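Local coordinates for protein type II restriction enzyme ngomi (Neisseria gonorrhoeae, PDB 1FIU) that recognises the double-stranded DNA sequence 5'-GCCGGC-3' and, as a magnesium-dependent homotetramer, cuts it after the first G, at residues I[30-34]-I[188-192]; I[195-199]-I[229-233]; I[84-88]-I[281-286]. All blocks are in the same frame, centred on the assembly; numbering follows the deposited sequence.

Contact 1: residues I[30-34]-I[188-192]. With nucleotides of chain D.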
loop_
_atom_site.group_PDB
_atom_site.type_symbol
_atom_site.label_atom_id
_atom_site.label_comp_id
_atom_site.label_asym_id
_atom_site.label_seq_id
_atom_site.Cartn_x
_atom_site.Cartn_y
_atom_site.Cartn_z
ATOM N N VAL I 30 -33.519 19.696 -7.567
ATOM C CA VAL I 30 -33.313 19.399 -6.149
ATOM C C VAL I 30 -31.837 19.665 -5.841
ATOM O O VAL I 30 -30.960 19.407 -6.670
ATOM C CB VAL I 30 -33.758 17.961 -5.839
ATOM C CG1 VAL I 30 -33.430 17.584 -4.389
ATOM C CG2 VAL I 30 -35.270 17.886 -6.057
ATOM N N SER I 31 -31.574 20.203 -4.652
ATOM C CA SER I 31 -30.240 20.644 -4.270
ATOM C C SER I 31 -29.080 19.662 -4.191
ATOM O O SER I 31 -27.938 20.093 -4.024
ATOM C CB SER I 31 -30.310 21.434 -2.967
ATOM O OG SER I 31 -30.798 20.604 -1.948
ATOM N N ASN I 32 -29.344 18.361 -4.281
ATOM C CA ASN I 32 -28.213 17.434 -4.299
ATOM C C ASN I 32 -28.092 16.828 -5.705
ATOM O O ASN I 32 -27.294 15.918 -5.941
ATOM C CB ASN I 32 -28.337 16.340 -3.211
ATOM C CG ASN I 32 -29.557 15.488 -3.370
ATOM O OD1 ASN I 32 -30.581 15.938 -3.895
ATOM N ND2 ASN I 32 -29.476 14.241 -2.908
ATOM N N ALA I 33 -28.882 17.356 -6.647
ATOM C CA ALA I 33 -28.834 16.876 -8.031
ATOM C C ALA I 33 -27.840 17.654 -8.888
ATOM O O ALA I 33 -27.421 18.751 -8.546
ATOM C CB ALA I 33 -30.231 16.986 -8.678
ATOM N N ASP I 34 -27.464 17.051 -10.013
ATOM C CA ASP I 34 -26.597 17.680 -10.993
ATOM C C ASP I 34 -27.622 17.936 -12.110
ATOM O O ASP I 34 -27.997 17.009 -12.817
ATOM C CB ASP I 34 -25.521 16.685 -11.464
ATOM C CG ASP I 34 -24.719 17.199 -12.657
ATOM O OD1 ASP I 34 -25.030 18.303 -13.160
ATOM O OD2 ASP I 34 -23.793 16.493 -13.100
ATOM N N TRP I 188 -21.568 15.838 0.476
ATOM C CA TRP I 188 -22.968 16.171 0.172
ATOM C C TRP I 188 -23.297 15.636 -1.224
ATOM O O TRP I 188 -24.346 14.999 -1.438
ATOM C CB TRP I 188 -23.153 17.690 0.265
ATOM C CG TRP I 188 -24.508 18.187 -0.190
ATOM C CD1 TRP I 188 -24.750 19.066 -1.202
ATOM C CD2 TRP I 188 -25.792 17.814 0.339
ATOM N NE1 TRP I 188 -26.109 19.262 -1.347
ATOM C CE2 TRP I 188 -26.772 18.510 -0.417
ATOM C CE3 TRP I 188 -26.207 16.960 1.368
ATOM C CZ2 TRP I 188 -28.146 18.369 -0.172
ATOM C CZ3 TRP I 188 -27.570 16.817 1.613
ATOM C CH2 TRP I 188 -28.526 17.526 0.837
ATOM N N THR I 189 -22.400 15.912 -2.163
ATOM C CA THR I 189 -22.513 15.372 -3.529
ATOM C C THR I 189 -21.122 14.887 -3.914
ATOM O O THR I 189 -20.131 15.205 -3.249
ATOM C CB THR I 189 -22.936 16.427 -4.569
ATOM O OG1 THR I 189 -21.946 17.450 -4.640
ATOM C CG2 THR I 189 -24.300 17.029 -4.193
ATOM N N ILE I 190 -21.038 14.168 -5.032
ATOM C CA ILE I 190 -19.772 13.627 -5.492
ATOM C C ILE I 190 -19.461 13.956 -6.964
ATOM O O ILE I 190 -20.384 14.080 -7.772
ATOM C CB ILE I 190 -19.804 12.061 -5.383
ATOM C CG1 ILE I 190 -19.755 11.628 -3.911
ATOM C CG2 ILE I 190 -18.670 11.437 -6.253
ATOM C CD1 ILE I 190 -19.991 10.112 -3.724
ATOM N N ARG I 191 -18.180 14.175 -7.265
ATOM C CA ARG I 191 -17.685 14.224 -8.641
ATOM C C ARG I 191 -16.567 13.178 -8.472
ATOM O O ARG I 191 -15.860 13.173 -7.432
ATOM C CB ARG I 191 -17.111 15.570 -9.072
ATOM C CG ARG I 191 -18.197 16.629 -9.329
ATOM C CD ARG I 191 -19.180 16.203 -10.393
ATOM N NE ARG I 191 -20.147 17.272 -10.645
ATOM C CZ ARG I 191 -21.312 17.431 -10.021
ATOM N NH1 ARG I 191 -21.721 16.587 -9.069
ATOM N NH2 ARG I 191 -22.082 18.469 -10.347
ATOM N N SER I 192 -16.394 12.296 -9.456
ATOM C CA SER I 192 -15.420 11.221 -9.311
ATOM C C SER I 192 -13.970 11.638 -9.079
ATOM O O SER I 192 -13.189 10.848 -8.538
ATOM C CB SER I 192 -15.515 10.260 -10.503
ATOM O OG SER I 192 -15.261 10.958 -11.701
ATOM P P DG D 3 -23.046 20.837 -5.011
ATOM O OP1 DG D 3 -24.396 21.405 -4.827
ATOM O OP2 DG D 3 -22.892 19.548 -5.757
ATOM O "O5'" DG D 3 -22.115 21.885 -5.750
ATOM C "C5'" DG D 3 -22.292 23.289 -5.600
ATOM C "C4'" DG D 3 -22.378 23.939 -6.964
ATOM O "O4'" DG D 3 -21.112 23.832 -7.649
ATOM C "C3'" DG D 3 -23.409 23.315 -7.898
ATOM O "O3'" DG D 3 -24.030 24.367 -8.641
ATOM C "C2'" DG D 3 -22.599 22.338 -8.737
ATOM C "C1'" DG D 3 -21.197 22.936 -8.753
ATOM N N9 DG D 3 -20.149 21.931 -8.585
ATOM C C8 DG D 3 -20.241 20.741 -7.900
ATOM N N7 DG D 3 -19.136 20.037 -7.934
ATOM C C5 DG D 3 -18.257 20.817 -8.674
ATOM C C6 DG D 3 -16.902 20.589 -9.039
ATOM O O6 DG D 3 -16.177 19.638 -8.739
ATOM N N1 DG D 3 -16.397 21.627 -9.820
ATOM C C2 DG D 3 -17.106 22.769 -10.174
ATOM N N2 DG D 3 -16.455 23.673 -10.927
ATOM N N3 DG D 3 -18.353 23.000 -9.816
ATOM C C4 DG D 3 -18.870 21.988 -9.086
ATOM P P DG D 4 -24.903 24.035 -9.939
ATOM O OP1 DG D 4 -25.955 25.089 -9.976
ATOM O OP2 DG D 4 -25.288 22.612 -10.026
ATOM O "O5'" DG D 4 -23.874 24.344 -11.102
ATOM C "C5'" DG D 4 -23.157 25.571 -11.089
ATOM C "C4'" DG D 4 -22.235 25.647 -12.281
ATOM O "O4'" DG D 4 -21.148 24.690 -12.126
ATOM C "C3'" DG D 4 -22.889 25.352 -13.635
ATOM O "O3'" DG D 4 -22.394 26.320 -14.566
ATOM C "C2'" DG D 4 -22.400 23.946 -13.969
ATOM C "C1'" DG D 4 -21.025 23.907 -13.310
ATOM N N9 DG D 4 -20.605 22.571 -12.900
ATOM C C8 DG D 4 -21.353 21.656 -12.195
ATOM N N7 DG D 4 -20.700 20.554 -11.937
ATOM C C5 DG D 4 -19.454 20.750 -12.511
ATOM C C6 DG D 4 -18.327 19.893 -12.566
ATOM O O6 DG D 4 -18.202 18.768 -12.077
ATOM N N1 DG D 4 -17.272 20.471 -13.270
ATOM C C2 DG D 4 -17.286 21.716 -13.822
ATOM N N2 DG D 4 -16.143 22.111 -14.431
ATOM N N3 DG D 4 -18.344 22.532 -13.777
ATOM C C4 DG D 4 -19.383 21.985 -13.118
ATOM P P DC D 2 -18.748 18.504 0.242
ATOM O OP1 DC D 2 -19.879 17.923 0.979
ATOM O OP2 DC D 2 -17.703 17.616 -0.342
ATOM O "O5'" DC D 2 -19.317 19.360 -0.972
ATOM C "C5'" DC D 2 -20.292 20.357 -0.721
ATOM C "C4'" DC D 2 -20.666 21.074 -1.999
ATOM O "O4'" DC D 2 -19.533 21.791 -2.529
ATOM C "C3'" DC D 2 -21.219 20.200 -3.131
ATOM O "O3'" DC D 2 -22.495 20.792 -3.490
ATOM C "C2'" DC D 2 -20.097 20.193 -4.166
ATOM C "C1'" DC D 2 -19.340 21.486 -3.909
ATOM N N1 DC D 2 -17.890 21.401 -4.145
ATOM C C2 DC D 2 -17.306 22.184 -5.162
ATOM O O2 DC D 2 -18.038 23.007 -5.795
ATOM N N3 DC D 2 -15.973 22.045 -5.430
ATOM C C4 DC D 2 -15.223 21.183 -4.702
ATOM N N4 DC D 2 -13.907 21.056 -5.009
ATOM C C5 DC D 2 -15.781 20.423 -3.635
ATOM C C6 DC D 2 -17.111 20.551 -3.391
HETATM O O HOH W 1 -24.596 19.823 -9.636
#
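Trp188 and Arg191, on the loop that leaves strand 179-187 of the PD-(D/E)XK nuclease core, meet the turn at 30-34 beside the bound DNA, so the contact is part of the DNA-reading surface next to the active site. The turn is a type I beta turn from Val30 to Ala33, and the two segments run nearly the same way.

Packing comes first. Asn32 CB sits obliquely against the six-membered part of the Trp188 indole, 3.7 Å from its CZ2, while Ser31 lies at the rim. The carboxamide of Asn32 is held by Ala221 O through ND2. Thr189 turns its methyl CG2 to Asn32 O.

Polar contacts follow. At the ring edge, Trp188 NE1 makes a weak hydrogen bond to Ser31 O, 3.3 Å away. Trp188 N gives an almost straight hydrogen bond, 176°, to OP1 of nucleotide DC2, and Thr189 OG1 donates to OP2 of DG3 at 2.6 Å.

Base reading falls to Arg191. Its chain folds at chi2 (-59°) and presents one guanidinium edge to guanine DG4, NE bonding to O6 at 2.8 Å and NH2 to N7 at 3.0 Å, the two-pronged major-groove recognition of guanine. NH1 turns back to Ile190 O, which helps fix the rotation of the group.

The guanidinium is sandwiched between the base of DG3 and Asp34 OD2. The latter is 3.8 Å from Arg191 NH2, a long ion pair of charges alone: the oxygen sits over the face, no N-H is aimed at it, and the two planes are nearly parallel (13°). Asp34 OD2 also pairs with Arg227 and takes a hydrogen bond from a cytosine N4. A water 2.9 Å from Arg191 NH2 accepts from it and lies in reach of Ala33 O and OP2 of DG4.

Contact 2: residues I[195-199]-I[229-233]. With nucleotides of chain D.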
loop_
_atom_site.group_PDB
_atom_site.type_symbol
_atom_site.label_atom_id
_atom_site.label_comp_id
_atom_site.label_asym_id
_atom_site.label_seq_id
_atom_site.Cartn_x
_atom_site.Cartn_y
_atom_site.Cartn_z
ATOM N N ALA I 195 -13.715 13.020 -5.225
ATOM C CA ALA I 195 -14.084 12.042 -4.211
ATOM C C ALA I 195 -12.906 11.181 -3.769
ATOM O O ALA I 195 -12.962 10.525 -2.726
ATOM C CB ALA I 195 -15.228 11.136 -4.736
ATOM N N GLN I 196 -11.839 11.187 -4.561
ATOM C CA GLN I 196 -10.685 10.339 -4.255
ATOM C C GLN I 196 -9.891 10.773 -3.038
ATOM O O GLN I 196 -9.035 10.011 -2.553
ATOM C CB GLN I 196 -9.755 10.225 -5.478
ATOM C CG GLN I 196 -10.478 9.708 -6.735
ATOM C CD GLN I 196 -11.336 8.464 -6.494
ATOM O OE1 GLN I 196 -10.904 7.500 -5.866
ATOM N NE2 GLN I 196 -12.559 8.481 -7.004
ATOM N N ASN I 197 -10.132 11.977 -2.536
ATOM C CA ASN I 197 -9.408 12.373 -1.325
ATOM C C ASN I 197 -9.834 11.495 -0.134
ATOM O O ASN I 197 -9.082 11.394 0.838
ATOM C CB ASN I 197 -9.539 13.876 -0.998
ATOM C CG ASN I 197 -10.969 14.333 -0.635
ATOM O OD1 ASN I 197 -11.967 13.514 -0.905
ATOM N ND2 ASN I 197 -11.148 15.473 -0.122
ATOM N N ALA I 198 -10.991 10.808 -0.221
ATOM C CA ALA I 198 -11.414 9.898 0.861
ATOM C C ALA I 198 -10.457 8.694 0.862
ATOM O O ALA I 198 -10.139 8.134 1.914
ATOM C CB ALA I 198 -12.866 9.431 0.644
ATOM N N ARG I 199 -9.992 8.304 -0.321
ATOM C CA ARG I 199 -9.061 7.199 -0.410
ATOM C C ARG I 199 -7.671 7.568 0.089
ATOM O O ARG I 199 -7.023 6.765 0.788
ATOM C CB ARG I 199 -8.949 6.669 -1.860
ATOM C CG ARG I 199 -10.211 5.985 -2.386
ATOM C CD ARG I 199 -9.980 5.347 -3.770
ATOM N NE ARG I 199 -11.225 5.032 -4.488
ATOM C CZ ARG I 199 -11.900 3.892 -4.420
ATOM N NH1 ARG I 199 -11.480 2.889 -3.650
ATOM N NH2 ARG I 199 -12.998 3.737 -5.156
ATOM N N SER I 229 -20.341 4.999 -6.782
ATOM C CA SER I 229 -19.403 3.912 -7.061
ATOM C C SER I 229 -17.942 4.345 -7.170
ATOM O O SER I 229 -17.044 3.521 -6.945
ATOM C CB SER I 229 -19.823 3.140 -8.338
ATOM O OG SER I 229 -19.426 3.837 -9.519
ATOM N N SER I 230 -17.706 5.623 -7.487
ATOM C CA SER I 230 -16.340 6.124 -7.623
ATOM C C SER I 230 -15.579 6.076 -6.285
ATOM O O SER I 230 -14.368 6.136 -6.281
ATOM C CB SER I 230 -16.307 7.546 -8.208
ATOM O OG SER I 230 -16.848 8.513 -7.331
ATOM N N ILE I 231 -16.294 6.008 -5.168
ATOM C CA ILE I 231 -15.612 5.857 -3.874
ATOM C C ILE I 231 -16.003 4.535 -3.179
ATOM O O ILE I 231 -15.205 3.977 -2.424
ATOM C CB ILE I 231 -15.878 7.095 -2.951
ATOM C CG1 ILE I 231 -15.049 7.005 -1.659
ATOM C CG2 ILE I 231 -17.349 7.213 -2.641
ATOM C CD1 ILE I 231 -13.523 7.115 -1.874
ATOM N N ALA I 232 -17.200 3.997 -3.464
ATOM C CA ALA I 232 -17.641 2.767 -2.815
ATOM C C ALA I 232 -17.012 1.484 -3.363
ATOM O O ALA I 232 -16.733 0.538 -2.610
ATOM C CB ALA I 232 -19.171 2.648 -2.892
ATOM N N LEU I 233 -16.780 1.424 -4.670
ATOM C CA LEU I 233 -16.192 0.192 -5.218
ATOM C C LEU I 233 -14.731 0.023 -4.838
ATOM O O LEU I 233 -14.013 0.992 -4.669
ATOM C CB LEU I 233 -16.324 0.167 -6.752
ATOM C CG LEU I 233 -17.747 0.089 -7.302
ATOM C CD1 LEU I 233 -17.636 0.148 -8.837
ATOM C CD2 LEU I 233 -18.469 -1.170 -6.866
ATOM O OP3 DC D 1 -12.101 18.297 2.342
ATOM P P DC D 1 -13.482 17.804 1.980
ATOM O OP1 DC D 1 -13.528 17.009 0.688
ATOM O OP2 DC D 1 -14.201 17.135 3.128
ATOM O "O5'" DC D 1 -14.367 19.137 1.664
ATOM C "C5'" DC D 1 -15.142 19.753 2.693
ATOM C "C4'" DC D 1 -16.136 20.715 2.091
ATOM O "O4'" DC D 1 -15.406 21.881 1.622
ATOM C "C3'" DC D 1 -16.859 20.178 0.861
ATOM O "O3'" DC D 1 -18.107 19.622 1.195
ATOM C "C2'" DC D 1 -17.027 21.392 -0.045
ATOM C "C1'" DC D 1 -15.987 22.391 0.415
ATOM N N1 DC D 1 -14.905 22.485 -0.597
ATOM C C2 DC D 1 -14.986 23.472 -1.570
ATOM O O2 DC D 1 -15.983 24.196 -1.590
ATOM N N3 DC D 1 -13.973 23.609 -2.475
ATOM C C4 DC D 1 -12.927 22.780 -2.435
ATOM N N4 DC D 1 -11.953 22.952 -3.337
ATOM C C5 DC D 1 -12.831 21.737 -1.462
ATOM C C6 DC D 1 -13.836 21.625 -0.573
#
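Ala195 and Ile231 bring the backbones nearest, their CA atoms 6.4 Å apart, where the start of helix 197-208 meets the last turn of helix 225-232; Leu233 is the first residue to leave helical backbone angles.

In the apolar part, Ile231 CD1 presses on Ala198 CB at 3.5 Å, tighter than usual, and also touches Arg199 CG. The Ile231 and Arg199 side chains run antiparallel alongside one another.

The polar part gathers on carbonyls in the last turn of helix 225-232 and just after it. Ser230 O takes two hydrogen bonds, from Gln196 NE2 (3.0 Å, 170°) and from Arg199 NH2 (3.0 Å), which come from opposite faces of its carbonyl plane. Arg199 NH2 also bonds Leu233 O at 3.0 Å, in the carbonyl plane, and NH1 adds a weak bond to it. Gln196 OE1 accepts from Arg199 NE at 2.8 Å, tying the two donors together, while Glu237 pairs with NH1. Asn197 ND2 donates to OP1 of nucleotide DC1 of chain D at 2.9 Å.

Arginine and glutamine donors on the carbonyls at the end of helix 225-232 join it to helix 197-208 in the PD-(D/E)XK core, beside the magnesium-binding active site.

Contact 3: residues I[84-88]-I[281-286]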
loop_
_atom_site.group_PDB
_atom_site.type_symbol
_atom_site.label_atom_id
_atom_site.label_comp_id
_atom_site.label_asym_id
_atom_site.label_seq_id
_atom_site.Cartn_x
_atom_site.Cartn_y
_atom_site.Cartn_z
ATOM N N LEU I 84 -26.267 2.714 22.126
ATOM C CA LEU I 84 -25.663 1.395 22.010
ATOM C C LEU I 84 -24.613 1.100 23.097
ATOM O O LEU I 84 -23.784 0.201 22.950
ATOM C CB LEU I 84 -25.051 1.250 20.606
ATOM C CG LEU I 84 -26.067 1.317 19.445
ATOM C CD1 LEU I 84 -25.332 1.296 18.109
ATOM C CD2 LEU I 84 -27.050 0.145 19.543
ATOM N N GLN I 85 -24.665 1.837 24.195
ATOM C CA GLN I 85 -23.698 1.638 25.278
ATOM C C GLN I 85 -23.643 0.195 25.824
ATOM O O GLN I 85 -22.605 -0.237 26.330
ATOM C CB GLN I 85 -23.981 2.627 26.414
ATOM C CG GLN I 85 -23.076 2.445 27.622
ATOM C CD GLN I 85 -21.765 3.225 27.515
ATOM O OE1 GLN I 85 -20.853 3.033 28.323
ATOM N NE2 GLN I 85 -21.679 4.119 26.531
ATOM N N HIS I 86 -24.740 -0.553 25.742
ATOM C CA HIS I 86 -24.738 -1.934 26.232
ATOM C C HIS I 86 -24.035 -2.909 25.296
ATOM O O HIS I 86 -23.641 -3.997 25.719
ATOM C CB HIS I 86 -26.174 -2.427 26.510
ATOM C CG HIS I 86 -27.060 -2.432 25.307
ATOM N ND1 HIS I 86 -27.345 -1.289 24.592
ATOM C CD2 HIS I 86 -27.725 -3.440 24.692
ATOM C CE1 HIS I 86 -28.147 -1.589 23.587
ATOM N NE2 HIS I 86 -28.394 -2.887 23.624
ATOM N N ILE I 87 -23.892 -2.557 24.021
ATOM C CA ILE I 87 -23.183 -3.459 23.127
ATOM C C ILE I 87 -21.780 -2.933 22.803
ATOM O O ILE I 87 -20.945 -3.676 22.280
ATOM C CB ILE I 87 -23.944 -3.738 21.810
ATOM C CG1 ILE I 87 -24.157 -2.447 21.038
ATOM C CG2 ILE I 87 -25.282 -4.460 22.118
ATOM C CD1 ILE I 87 -24.762 -2.685 19.648
ATOM N N ARG I 88 -21.524 -1.660 23.122
ATOM C CA ARG I 88 -20.210 -1.040 22.891
ATOM C C ARG I 88 -20.018 0.092 23.908
ATOM O O ARG I 88 -20.072 1.284 23.597
ATOM C CB ARG I 88 -20.100 -0.494 21.456
ATOM C CG ARG I 88 -18.638 -0.254 20.986
ATOM C CD ARG I 88 -17.809 -1.553 20.892
ATOM N NE ARG I 88 -16.631 -1.394 20.026
ATOM C CZ ARG I 88 -15.445 -0.901 20.403
ATOM N NH1 ARG I 88 -15.242 -0.510 21.666
ATOM N NH2 ARG I 88 -14.469 -0.776 19.509
ATOM N N PRO I 281 -24.541 3.731 12.960
ATOM C CA PRO I 281 -24.332 3.625 14.417
ATOM C C PRO I 281 -24.025 2.200 14.867
ATOM O O PRO I 281 -23.083 1.972 15.631
ATOM C CB PRO I 281 -25.647 4.137 14.997
ATOM C CG PRO I 281 -26.131 5.103 13.950
ATOM C CD PRO I 281 -25.836 4.366 12.660
ATOM N N LEU I 282 -24.784 1.223 14.370
ATOM C CA LEU I 282 -24.526 -0.172 14.735
ATOM C C LEU I 282 -23.189 -0.675 14.173
ATOM O O LEU I 282 -22.500 -1.468 14.823
ATOM C CB LEU I 282 -25.671 -1.084 14.255
ATOM C CG LEU I 282 -26.787 -1.324 15.273
ATOM C CD1 LEU I 282 -27.983 -1.972 14.564
ATOM C CD2 LEU I 282 -26.282 -2.221 16.422
ATOM N N ASP I 283 -22.806 -0.234 12.969
ATOM C CA ASP I 283 -21.524 -0.671 12.421
ATOM C C ASP I 283 -20.358 -0.087 13.251
ATOM O O ASP I 283 -19.287 -0.668 13.294
ATOM C CB ASP I 283 -21.396 -0.283 10.946
ATOM C CG ASP I 283 -22.084 -1.291 10.029
ATOM O OD1 ASP I 283 -22.564 -2.325 10.540
ATOM O OD2 ASP I 283 -22.117 -1.051 8.810
ATOM N N LEU I 284 -20.577 1.050 13.907
ATOM C CA LEU I 284 -19.543 1.627 14.768
ATOM C C LEU I 284 -19.460 0.864 16.107
ATOM O O LEU I 284 -18.584 1.137 16.931
ATOM C CB LEU I 284 -19.860 3.095 15.052
ATOM C CG LEU I 284 -19.718 4.067 13.868
ATOM C CD1 LEU I 284 -20.153 5.451 14.322
ATOM C CD2 LEU I 284 -18.284 4.105 13.347
ATOM N N ALA I 285 -20.359 -0.086 16.336
ATOM C CA ALA I 285 -20.342 -0.847 17.589
ATOM C C ALA I 285 -19.674 -2.227 17.478
ATOM O O ALA I 285 -19.670 -2.982 18.456
ATOM C CB ALA I 285 -21.782 -1.022 18.102
ATOM N N VAL I 286 -19.097 -2.573 16.324
ATOM C CA VAL I 286 -18.500 -3.911 16.187
ATOM C C VAL I 286 -17.304 -4.149 17.131
ATOM O O VAL I 286 -17.096 -5.321 17.581
ATOM C CB VAL I 286 -18.031 -4.192 14.738
ATOM C CG1 VAL I 286 -19.220 -4.141 13.764
ATOM C CG2 VAL I 286 -16.963 -3.204 14.355
ATOM O OXT VAL I 286 -16.577 -3.155 17.383
#
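The C-terminal tail of the chain, helix 280-283 and the type I beta turn from Asp283 to Val286, packs against the loop that links helix 62-81 to strand 92-96. The closest backbone approach is between Arg88 and Ala285, with CA atoms 5.3 Å apart.

Leu84 and Ile87 supply the apolar half. Leu84 CD1 lies against the backbone of Pro281, 3.4 Å from its O, and Leu84 CD2 meets Leu282 CD2 at 4.0 Å. Ile87 CD1 sits between Leu282 CD2, at 3.6 Å, and Ala285 CB. Each of Leu84 and Ile87 crosses the Leu282 side chain at about a right angle. Phe5 of helix 4-18 touches Leu84 and Leu282. In the loop itself, Leu84 O accepts from both Ile87 N and Arg88 N.

Arg88 carries the polar half. Its CB rests 3.8 Å from Ala285 CB, and a bend at chi2 (65°) takes CD to within 3.4 Å of Ala285 O. Beyond it, NE reaches the terminal carboxylate: the salt bridge to Val286 OXT is 3.2 Å long with an N-H...O angle of 154°, the oxygen tilted 19° from the guanidinium plane. Arg88 NH2 bonds Val286 OXT of a neighbouring subunit, which in turn receives this chain's Val286 OXT on its own Arg88, and Arg145 of that subunit donates to Val286 O.

A C-terminal carboxylate paired with arginines from two subunits is thus built into one subunit interface of the homotetramer, about 17 Å from the nearest DNA atoms.

How the contacts relate
From the N terminus, the chain first passes 30-34, the loop ahead of helix 38-50, and then 84-88, after helix 62-81. Contact 1 closes when the chain leaves strand 179-187 and reaches 188-192. Contact 2 opens soon afterwards, at 195-199, and closes a short loop at 229-233, the end of helix 225-232. Only the last residues, 281-286, close contact 3. Contacts 1 and 3 therefore cross, contact 2 follows contact 1 in series, and contact 3 encloses contact 2. Contacts 1 and 2 adjoin through Ile190 and Ser230, where the DNA-facing loop meets the helices; contact 3 lies on the opposite side of the chain's centre from both, at a subunit interface.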